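Local coordinates for protein enoyl CoA hydratase/isomerase (Crotonase) (Legionella pneumophila subsp. pneumophila, PDB 3I47) that probably acts as an enoyl-CoA hydratase or isomerase of the crotonase family, adding water to, or shifting, the double bond of enoyl-CoA substrates, at residues Asn48-Ile52 with Ile200-Pro205. Residue numbers count along the deposited sequence, not the author numbering.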
loop_
_atom_site.group_PDB
_atom_site.type_symbol
_atom_site.label_atom_id
_atom_site.label_comp_id
_atom_site.label_asym_id
_atom_site.label_seq_id
_atom_site.Cartn_x
_atom_site.Cartn_y
_atom_site.Cartn_z
ATOM N N ASN A 48 -15.151 6.761 9.548
ATOM C CA ASN A 48 -15.827 6.918 8.254
ATOM C C ASN A 48 -15.068 6.288 7.074
ATOM O O ASN A 48 -15.592 6.213 5.960
ATOM C CB ASN A 48 -16.106 8.395 7.967
ATOM C CG ASN A 48 -17.093 9.003 8.950
ATOM O OD1 ASN A 48 -18.093 8.378 9.315
ATOM N ND2 ASN A 48 -16.820 10.224 9.381
ATOM N N VAL A 49 -13.836 5.848 7.326
ATOM C CA VAL A 49 -12.984 5.250 6.295
ATOM C C VAL A 49 -12.841 3.753 6.540
ATOM O O VAL A 49 -12.496 3.337 7.645
ATOM C CB VAL A 49 -11.581 5.925 6.274
ATOM C CG1 VAL A 49 -10.627 5.204 5.308
ATOM C CG2 VAL A 49 -11.703 7.379 5.873
ATOM N N ARG A 50 -13.120 2.952 5.513
ATOM C CA ARG A 50 -12.899 1.512 5.566
ATOM C C ARG A 50 -11.699 1.082 4.747
ATOM O O ARG A 50 -11.050 0.094 5.096
ATOM C CB ARG A 50 -14.129 0.732 5.088
ATOM C CG ARG A 50 -15.298 0.763 6.060
ATOM C CD ARG A 50 -16.475 -0.024 5.535
ATOM N NE ARG A 50 -17.622 0.086 6.445
ATOM C CZ ARG A 50 -18.855 -0.318 6.152
ATOM N NH1 ARG A 50 -19.118 -0.869 4.973
ATOM N NH2 ARG A 50 -19.830 -0.145 7.036
ATOM N N VAL A 51 -11.422 1.787 3.650
ATOM C CA VAL A 51 -10.336 1.389 2.731
ATOM C C VAL A 51 -9.505 2.628 2.438
ATOM O O VAL A 51 -10.059 3.713 2.290
ATOM C CB VAL A 51 -10.903 0.798 1.408
ATOM C CG1 VAL A 51 -9.786 0.473 0.380
ATOM C CG2 VAL A 51 -11.758 -0.464 1.691
ATOM N N ILE A 52 -8.187 2.456 2.374
ATOM C CA ILE A 52 -7.270 3.564 2.087
ATOM C C ILE A 52 -6.577 3.356 0.751
ATOM O O ILE A 52 -6.030 2.283 0.499
ATOM C CB ILE A 52 -6.232 3.679 3.210
ATOM C CG1 ILE A 52 -6.945 3.990 4.538
ATOM C CG2 ILE A 52 -5.205 4.788 2.904
ATOM C CD1 ILE A 52 -6.051 3.853 5.770
ATOM N N ILE A 200 -14.467 -3.606 -1.879
ATOM C CA ILE A 200 -13.934 -4.032 -0.595
ATOM C C ILE A 200 -14.627 -3.295 0.568
ATOM O O ILE A 200 -14.941 -3.910 1.599
ATOM C CB ILE A 200 -12.389 -3.844 -0.550
ATOM C CG1 ILE A 200 -11.734 -4.729 -1.621
ATOM C CG2 ILE A 200 -11.843 -4.186 0.826
ATOM C CD1 ILE A 200 -10.243 -4.449 -1.835
ATOM N N SER A 201 -14.898 -1.999 0.381
ATOM C CA SER A 201 -15.518 -1.179 1.436
ATOM C C SER A 201 -16.956 -1.606 1.700
ATOM O O SER A 201 -17.507 -1.296 2.752
ATOM C CB SER A 201 -15.447 0.322 1.109
ATOM O OG SER A 201 -16.431 0.700 0.159
ATOM N N ASN A 202 -17.541 -2.329 0.753
ATOM C CA ASN A 202 -18.910 -2.815 0.923
ATOM C C ASN A 202 -19.024 -4.249 1.427
ATOM O O ASN A 202 -20.130 -4.746 1.689
ATOM C CB ASN A 202 -19.737 -2.555 -0.339
ATOM C CG ASN A 202 -19.966 -1.073 -0.573
ATOM O OD1 ASN A 202 -20.360 -0.338 0.341
ATOM N ND2 ASN A 202 -19.703 -0.618 -1.786
ATOM N N ASN A 203 -17.890 -4.919 1.594
ATOM C CA ASN A 203 -17.887 -6.199 2.292
ATOM C C ASN A 203 -18.016 -5.929 3.795
ATOM O O ASN A 203 -17.771 -4.808 4.260
ATOM C CB ASN A 203 -16.611 -6.999 1.985
ATOM C CG ASN A 203 -16.529 -7.464 0.526
ATOM O OD1 ASN A 203 -15.432 -7.677 -0.015
ATOM N ND2 ASN A 203 -17.677 -7.612 -0.114
ATOM N N ALA A 204 -18.408 -6.947 4.560
ATOM C CA ALA A 204 -18.596 -6.771 6.005
ATOM C C ALA A 204 -17.320 -6.252 6.655
ATOM O O ALA A 204 -16.269 -6.854 6.537
ATOM C CB ALA A 204 -19.027 -8.074 6.643
ATOM N N PRO A 205 -17.408 -5.104 7.339
ATOM C CA PRO A 205 -16.177 -4.417 7.735
ATOM C C PRO A 205 -15.330 -5.155 8.765
ATOM O O PRO A 205 -14.100 -5.183 8.636
ATOM C CB PRO A 205 -16.680 -3.074 8.288
ATOM C CG PRO A 205 -18.111 -3.300 8.613
ATOM C CD PRO A 205 -18.606 -4.293 7.597
#
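The backbones approach most closely where residues 48-52 turn from a loop into strand 51-56 and residues 200-205 leave helix 189-201: the CA atoms of R50 and S201 are 5.6 Å apart. No backbone hydrogen bond joins the two segments. Within 200-205, N203 N bonds back to I200 O (3.1 Å), closing a turn at the C-terminal end of the helix, and A204 occupies the N-cap position, right before helix 205-218. R50 carries the polar part of the contact. Its nearly extended side chain, with chi2 and chi3 both t, extends past S201 towards P205, and R50 NH1 donates a hydrogen bond to S201 O (2.8 Å, N-H...O angle 162°), a carbonyl at the helix's C-terminal end, where acceptors lack the amide partners of the next turn. The guanidinium has further donors to spend, and NH2 bonds W259 O in the C-terminal tail. Strand 51-56 is an inner strand of the six-stranded mixed sheet of the crotonase fold, flanked by 14-19 and 102-106; the contact joins the start of this strand to the link between helices 189-201 and 205-218. P205 suits the first turn of its helix, where its missing amide hydrogen costs nothing, and its CB lies over one face of the guanidinium, 3.8 Å from R50 NE. Beside this, the buried, beta-branched V51 suits a strand, and its CG2 packs on I200 CG2 (3.8 Å) and S201 CB (3.8 Å). Small S201 lets the helix come close, its OG hydrogen-bonded to S198 O one turn back.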